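Local coordinates for protein glycosyl hydrolase (Rhizobium leguminosarum bv. trifolii, PDB 5NDX) that probably hydrolyses O-glycosidic bonds as a family 39 glycoside hydrolase, a bacterial orthologue of human alpha-L-iduronidase, at residues L33-A43 with R80-L90. The protein carries 2 engineered substitutions. Residues are numbered along the deposited sequence; the frame is centred on the assembly and turned at random. Where two conformers were deposited one is given.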
ATOM      1  N   LEU A  33     -12.333  -9.124  -5.895  1.00 39.08           N
ATOM      2  CA  LEU A  33     -13.055  -7.909  -5.477  1.00 40.05           C
ATOM      3  C   LEU A  33     -14.528  -8.175  -5.130  1.00 41.80           C
ATOM      4  O   LEU A  33     -15.145  -7.398  -4.430  1.00 40.24           O
ATOM      5  CB  LEU A  33     -12.988  -6.820  -6.545  1.00 40.07           C
ATOM      6  CG  LEU A  33     -11.677  -6.092  -6.716  1.00 41.03           C
ATOM      7  CD1 LEU A  33     -11.548  -5.353  -8.036  1.00 42.69           C
ATOM      8  CD2 LEU A  33     -11.504  -5.084  -5.579  1.00 40.05           C
ATOM      9  N   LEU A  34     -15.081  -9.277  -5.599  1.00 43.75           N
ATOM     10  CA  LEU A  34     -16.463  -9.645  -5.271  1.00 45.83           C
ATOM     11  C   LEU A  34     -16.563 -10.479  -3.999  1.00 45.88           C
ATOM     12  O   LEU A  34     -17.650 -10.705  -3.556  1.00 46.77           O
ATOM     13  CB  LEU A  34     -17.085 -10.459  -6.406  1.00 47.70           C
ATOM     14  CG  LEU A  34     -16.898  -9.828  -7.799  1.00 51.56           C
ATOM     15  CD1 LEU A  34     -17.367 -10.789  -8.894  1.00 54.81           C
ATOM     16  CD2 LEU A  34     -17.589  -8.481  -7.897  1.00 48.81           C
ATOM     17  N   GLU A  35     -15.455 -10.923  -3.418  1.00 45.04           N
ATOM     18  CA  GLU A  35     -15.493 -11.788  -2.226  1.00 46.64           C
ATOM     19  C   GLU A  35     -15.581 -10.972  -0.930  1.00 45.82           C
ATOM     20  O   GLU A  35     -14.993  -9.909  -0.832  1.00 43.55           O
ATOM     21  CB  GLU A  35     -14.218 -12.631  -2.149  1.00 47.78           C
ATOM     22  CG  GLU A  35     -14.046 -13.680  -3.244  1.00 51.53           C
ATOM     23  CD  GLU A  35     -15.238 -14.653  -3.347  1.00 54.65           C
ATOM     24  OE1 GLU A  35     -15.871 -15.031  -2.348  1.00 55.24           O
ATOM     25  OE2 GLU A  35     -15.576 -15.019  -4.466  1.00 60.30           O
ATOM     26  N   PRO A  36     -16.262 -11.493   0.098  1.00 45.04           N
ATOM     27  CA  PRO A  36     -16.335 -10.726   1.360  1.00 44.74           C
ATOM     28  C   PRO A  36     -15.001 -10.501   2.093  1.00 43.33           C
ATOM     29  O   PRO A  36     -14.843  -9.492   2.791  1.00 41.70           O
ATOM     30  CB  PRO A  36     -17.293 -11.551   2.218  1.00 46.50           C
ATOM     31  CG  PRO A  36     -17.235 -12.928   1.612  1.00 45.57           C
ATOM     32  CD  PRO A  36     -17.121 -12.683   0.135  1.00 44.35           C
ATOM     33  N   GLU A  37     -14.060 -11.417   1.934  1.00 40.78           N
ATOM     34  CA  GLU A  37     -12.758 -11.242   2.514  1.00 41.89           C
ATOM     35  C   GLU A  37     -12.073  -9.950   1.992  1.00 41.39           C
ATOM     36  O   GLU A  37     -11.577  -9.157   2.776  1.00 39.38           O
ATOM     37  CB  GLU A  37     -11.863 -12.424   2.230  1.00 44.78           C
ATOM     38  CG  GLU A  37     -12.331 -13.751   2.828  1.00 44.14           C
ATOM     39  CD  GLU A  37     -13.322 -14.490   1.953  1.00 42.65           C
ATOM     40  OE1 GLU A  37     -13.906 -13.905   1.005  1.00 40.44           O
ATOM     41  OE2 GLU A  37     -13.526 -15.672   2.214  1.00 44.20           O
ATOM     42  N   MET A  38     -12.053  -9.760   0.679  1.00 39.62           N
ATOM     43  CA  MET A  38     -11.491  -8.562   0.082  1.00 38.25           C
ATOM     44  C   MET A  38     -12.263  -7.337   0.464  1.00 39.29           C
ATOM     45  O   MET A  38     -11.649  -6.264   0.662  1.00 35.74           O
ATOM     46  CB  MET A  38     -11.465  -8.660  -1.425  1.00 39.54           C
ATOM     47  CG  MET A  38     -10.702  -7.567  -2.151  1.00 39.55           C
ATOM     48  SD  MET A  38      -9.055  -7.220  -1.484  1.00 40.24           S
ATOM     49  CE  MET A  38      -8.193  -8.687  -2.048  1.00 39.49           C
ATOM     50  N   ARG A  39     -13.598  -7.468   0.577  1.00 39.09           N
ATOM     51  CA  ARG A  39     -14.414  -6.315   1.003  1.00 41.30           C
ATOM     52  C   ARG A  39     -13.946  -5.804   2.394  1.00 38.54           C
ATOM     53  O   ARG A  39     -13.740  -4.611   2.598  1.00 35.93           O
ATOM     54  CB  ARG A  39     -15.923  -6.657   1.001  1.00 45.64           C
ATOM     55  CG  ARG A  39     -16.773  -5.485   1.466  1.00 49.60           C
ATOM     56  CD  ARG A  39     -18.284  -5.599   1.193  1.00 55.16           C
ATOM     57  NE  ARG A  39     -18.870  -4.376   1.775  1.00 61.81           N
ATOM     58  CZ  ARG A  39     -19.068  -3.198   1.153  1.00 63.17           C
ATOM     59  NH1 ARG A  39     -18.849  -3.033  -0.136  1.00 61.94           N
ATOM     60  NH2 ARG A  39     -19.548  -2.169   1.849  1.00 65.96           N
ATOM     61  N   GLN A  40     -13.730  -6.722   3.326  1.00 35.96           N
ATOM     62  CA  GLN A  40     -13.218  -6.356   4.646  1.00 36.95           C
ATOM     63  C   GLN A  40     -11.816  -5.747   4.527  1.00 35.09           C
ATOM     64  O   GLN A  40     -11.552  -4.726   5.144  1.00 33.68           O
ATOM     65  CB  GLN A  40     -13.188  -7.539   5.591  1.00 36.69           C
ATOM     66  CG  GLN A  40     -13.071  -7.096   7.019  1.00 38.64           C
ATOM     67  CD  GLN A  40     -12.966  -8.276   7.994  1.00 39.79           C
ATOM     68  OE1 GLN A  40     -13.924  -9.092   8.179  1.00 41.06           O
ATOM     69  NE2 GLN A  40     -11.874  -8.336   8.651  1.00 35.31           N
ATOM     70  N   MET A  41     -10.970  -6.355   3.703  1.00 33.94           N
ATOM     71  CA  MET A  41      -9.609  -5.864   3.518  0.50 33.85           C
ATOM     72  C   MET A  41      -9.562  -4.420   3.010  1.00 34.05           C
ATOM     73  O   MET A  41      -8.698  -3.655   3.425  1.00 32.97           O
ATOM     74  CB  MET A  41      -8.849  -6.780   2.585  0.50 33.69           C
ATOM     75  CG  MET A  41      -8.625  -8.155   3.190  0.50 34.33           C
ATOM     76  SD  MET A  41      -8.270  -9.377   1.930  0.50 34.55           S
ATOM     77  CE  MET A  41      -7.696 -10.728   2.965  0.50 33.51           C
ATOM     78  N   LEU A  42     -10.481  -4.061   2.104  1.00 34.40           N
ATOM     79  CA  LEU A  42     -10.501  -2.718   1.540  1.00 35.47           C
ATOM     80  C   LEU A  42     -10.782  -1.611   2.556  1.00 33.94           C
ATOM     81  O   LEU A  42     -10.370  -0.493   2.343  1.00 34.09           O
ATOM     82  CB  LEU A  42     -11.474  -2.612   0.369  1.00 36.70           C
ATOM     83  CG  LEU A  42     -11.128  -3.431  -0.848  1.00 39.93           C
ATOM     84  CD1 LEU A  42     -12.211  -3.308  -1.898  1.00 43.33           C
ATOM     85  CD2 LEU A  42      -9.810  -3.033  -1.429  1.00 40.77           C
ATOM     86  N   ALA A  43     -11.493  -1.921   3.628  1.00 34.93           N
ATOM     87  CA  ALA A  43     -11.675  -0.990   4.734  1.00 35.13           C
ATOM     88  C   ALA A  43     -10.346  -0.671   5.386  1.00 35.32           C
ATOM     89  O   ALA A  43     -10.068   0.494   5.674  1.00 34.55           O
ATOM     90  CB  ALA A  43     -12.611  -1.599   5.766  1.00 36.53           C
ATOM     91  N   ARG A  80     -19.705  -3.807  -9.685  1.00 41.54           N
ATOM     92  CA  ARG A  80     -19.535  -4.160  -8.294  1.00 44.77           C
ATOM     93  C   ARG A  80     -18.079  -4.030  -7.858  1.00 40.52           C
ATOM     94  O   ARG A  80     -17.819  -3.551  -6.787  1.00 38.80           O
ATOM     95  CB  ARG A  80     -20.042  -5.583  -8.021  1.00 48.27           C
ATOM     96  CG  ARG A  80     -21.580  -5.626  -8.046  1.00 51.46           C
ATOM     97  CD  ARG A  80     -22.156  -7.042  -8.072  1.00 53.25           C
ATOM     98  NE  ARG A  80     -21.593  -7.899  -7.007  1.00 57.83           N
ATOM     99  CZ  ARG A  80     -21.629  -9.244  -6.978  1.00 60.23           C
ATOM    100  NH1 ARG A  80     -22.201  -9.960  -7.954  1.00 63.41           N
ATOM    101  NH2 ARG A  80     -21.082  -9.893  -5.958  1.00 63.05           N
ATOM    102  N   ALA A  81     -17.160  -4.420  -8.723  1.00 39.09           N
ATOM    103  CA  ALA A  81     -15.746  -4.419  -8.420  1.00 39.27           C
ATOM    104  C   ALA A  81     -15.200  -2.986  -8.293  1.00 40.78           C
ATOM    105  O   ALA A  81     -14.491  -2.674  -7.335  1.00 38.69           O
ATOM    106  CB  ALA A  81     -14.980  -5.173  -9.490  1.00 38.52           C
ATOM    107  N   LEU A  82     -15.538  -2.129  -9.249  1.00 38.08           N
ATOM    108  CA  LEU A  82     -15.161  -0.720  -9.167  1.00 37.89           C
ATOM    109  C   LEU A  82     -15.881  -0.008  -8.051  1.00 38.81           C
ATOM    110  O   LEU A  82     -15.259   0.827  -7.372  1.00 37.19           O
ATOM    111  CB  LEU A  82     -15.340   0.003 -10.485  1.00 38.77           C
ATOM    112  CG  LEU A  82     -14.498  -0.599 -11.622  1.00 41.40           C
ATOM    113  CD1 LEU A  82     -14.787   0.090 -12.938  1.00 41.35           C
ATOM    114  CD2 LEU A  82     -13.011  -0.526 -11.295  1.00 41.67           C
ATOM    115  N   ASP A  83     -17.160  -0.320  -7.823  1.00 39.07           N
ATOM    116  CA  ASP A  83     -17.892   0.355  -6.758  1.00 39.08           C
ATOM    117  C   ASP A  83     -17.245   0.105  -5.388  1.00 38.29           C
ATOM    118  O   ASP A  83     -17.188   1.013  -4.577  1.00 36.51           O
ATOM    119  CB  ASP A  83     -19.343  -0.105  -6.666  1.00 40.50           C
ATOM    120  CG  ASP A  83     -20.239   0.473  -7.738  1.00 40.91           C
ATOM    121  OD1 ASP A  83     -19.873   1.374  -8.521  1.00 42.22           O
ATOM    122  OD2 ASP A  83     -21.342  -0.055  -7.810  1.00 40.63           O
ATOM    123  N   VAL A  84     -16.788  -1.116  -5.109  1.00 39.91           N
ATOM    124  CA  VAL A  84     -16.125  -1.351  -3.818  1.00 40.72           C
ATOM    125  C   VAL A  84     -14.849  -0.565  -3.642  1.00 37.80           C
ATOM    126  O   VAL A  84     -14.553  -0.188  -2.523  1.00 38.01           O
ATOM    127  CB  VAL A  84     -15.685  -2.824  -3.416  1.00 42.61           C
ATOM    128  CG1 VAL A  84     -16.749  -3.466  -2.648  1.00 46.96           C
ATOM    129  CG2 VAL A  84     -15.102  -3.664  -4.503  1.00 40.48           C
ATOM    130  N   MET A  85     -14.076  -0.394  -4.706  1.00 37.05           N
ATOM    131  CA  MET A  85     -12.899   0.463  -4.622  1.00 37.94           C
ATOM    132  C   MET A  85     -13.281   1.903  -4.280  1.00 37.13           C
ATOM    133  O   MET A  85     -12.807   2.433  -3.284  1.00 36.59           O
ATOM    134  CB  MET A  85     -12.113   0.470  -5.910  1.00 39.96           C
ATOM    135  CG  MET A  85     -11.566  -0.876  -6.339  1.00 42.31           C
ATOM    136  SD  MET A  85     -10.388  -0.490  -7.649  1.00 44.30           S
ATOM    137  CE  MET A  85     -10.337  -2.109  -8.317  1.00 45.38           C
ATOM    138  N   ILE A  86     -14.170   2.493  -5.074  1.00 36.20           N
ATOM    139  CA  ILE A  86     -14.610   3.898  -4.908  1.00 38.01           C
ATOM    140  C   ILE A  86     -15.193   4.162  -3.512  1.00 36.16           C
ATOM    141  O   ILE A  86     -14.853   5.120  -2.859  1.00 35.68           O
ATOM    142  CB  ILE A  86     -15.603   4.328  -6.016  1.00 40.02           C
ATOM    143  CG1 ILE A  86     -14.901   4.706  -7.335  1.00 43.80           C
ATOM    144  CG2 ILE A  86     -16.345   5.631  -5.649  1.00 41.45           C
ATOM    145  CD1 ILE A  86     -13.661   3.962  -7.740  1.00 44.96           C
ATOM    146  N   GLU A  87     -16.015   3.257  -3.051  1.00 36.44           N
ATOM    147  CA  GLU A  87     -16.602   3.319  -1.730  1.00 39.11           C
ATOM    148  C   GLU A  87     -15.547   3.310  -0.589  1.00 39.36           C
ATOM    149  O   GLU A  87     -15.776   3.886   0.455  1.00 38.83           O
ATOM    150  CB  GLU A  87     -17.534   2.114  -1.625  1.00 44.18           C
ATOM    151  CG  GLU A  87     -18.324   2.023  -0.342  1.00 51.03           C
ATOM    152  CD  GLU A  87     -18.918   0.635  -0.092  1.00 56.47           C
ATOM    153  OE1 GLU A  87     -18.838  -0.277  -0.965  1.00 59.17           O
ATOM    154  OE2 GLU A  87     -19.472   0.468   1.021  1.00 57.45           O
ATOM    155  N   HIS A  88     -14.371   2.705  -0.797  1.00 35.60           N
ATOM    156  CA  HIS A  88     -13.301   2.748   0.230  1.00 36.49           C
ATOM    157  C   HIS A  88     -12.185   3.744  -0.082  1.00 36.62           C
ATOM    158  O   HIS A  88     -11.075   3.599   0.427  1.00 34.79           O
ATOM    159  CB  HIS A  88     -12.771   1.345   0.432  1.00 37.06           C
ATOM    160  CG  HIS A  88     -13.786   0.457   1.039  1.00 38.29           C
ATOM    161  ND1 HIS A  88     -14.632  -0.318   0.284  1.00 38.83           N
ATOM    162  CD2 HIS A  88     -14.179   0.308   2.323  1.00 40.43           C
ATOM    163  CE1 HIS A  88     -15.466  -0.959   1.082  1.00 41.48           C
ATOM    164  NE2 HIS A  88     -15.219  -0.595   2.326  1.00 42.38           N
ATOM    165  N   ARG A  89     -12.495   4.745  -0.922  1.00 34.75           N
ATOM    166  CA  ARG A  89     -11.587   5.814  -1.275  1.00 36.25           C
ATOM    167  C   ARG A  89     -10.336   5.293  -1.937  1.00 35.30           C
ATOM    168  O   ARG A  89      -9.252   5.750  -1.669  1.00 36.99           O
ATOM    169  CB  ARG A  89     -11.263   6.680  -0.035  1.00 39.59           C
ATOM    170  CG  ARG A  89     -12.532   7.160   0.714  1.00 41.74           C
ATOM    171  CD  ARG A  89     -12.213   8.201   1.795  1.00 43.30           C
ATOM    172  NE  ARG A  89     -11.418   7.624   2.901  1.00 45.60           N
ATOM    173  CZ  ARG A  89     -11.905   7.085   4.028  1.00 49.30           C
ATOM    174  NH1 ARG A  89     -13.215   7.021   4.232  1.00 54.24           N
ATOM    175  NH2 ARG A  89     -11.080   6.596   4.967  1.00 45.95           N
ATOM    176  N   LEU A  90     -10.491   4.312  -2.804  1.00 35.30           N
ATOM    177  CA  LEU A  90      -9.400   3.770  -3.577  1.00 35.01           C
ATOM    178  C   LEU A  90      -9.693   4.042  -5.050  1.00 34.82           C
ATOM    179  O   LEU A  90     -10.849   4.124  -5.444  1.00 35.11           O
ATOM    180  CB  LEU A  90      -9.259   2.303  -3.283  1.00 34.74           C
ATOM    181  CG  LEU A  90      -8.822   2.074  -1.817  1.00 37.15           C
ATOM    182  CD1 LEU A  90      -9.064   0.644  -1.402  1.00 36.62           C
ATOM    183  CD2 LEU A  90      -7.362   2.474  -1.588  1.00 37.10           C
TER
HETATM  184  O   HOH W   1     -15.311  -2.889   4.016  1.00 47.02           O
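Arg39 reaches across from helix 36-43 to meet Glu87 in an end-on salt bridge, NH1 to OE1 at 2.9 Å and NH2 to OE2 at 2.8 Å. Both oxygens are met on their syn sides, although the guanidinium and carboxylate planes are turned 36° apart. Arg39 NH1 also lies 3.3 Å from Val84 CG1, at the guanidinium edge, and His88 CE1 sits over one face. NH2 carries a second salt bridge, to Glu541, so the arginine joins two carboxylates; an alanine here would probably leave Glu87 and Glu541 without their shared positive partner and uncover Val84 CG1.

Further along helix 36-43, Leu42 can be followed outward. Leu42 CB rests over one face of the His88 ring in a CH-pi contact, 4.1 Å from the centroid. CG, anti to the carbonyl carbon, carries the methyls to different partners: CD1 packs on Val84 CB and CG2, while Leu42 CD2 meets Leu90 CD1 at 3.8 Å. The ring below CB is fixed by a nearly straight bond from His88 ND1 to Val84 O (170°), in the ring plane, and a water that donates to Arg39 O also makes a weak hydrogen bond with His88 NE2, linking the ring back to helix 36-43. Before that helix, Leu33 CD1 touches both Ala81 CB and Met85 CE, and Leu34 CD2 touches Arg80 CB and lies over one face of its guanidinium, the side chains crossing at about a right angle.

The helices run nearly parallel, at 24°, with axes 10.1 Å apart at closest approach. Leu42 and Met85 also touch Leu56 of strand 55-58, and a Schellman motif at Arg89 turns the chain into strand 91-95: neighbouring helices packed outside the parallel strands, as in the TIM barrel of this clan.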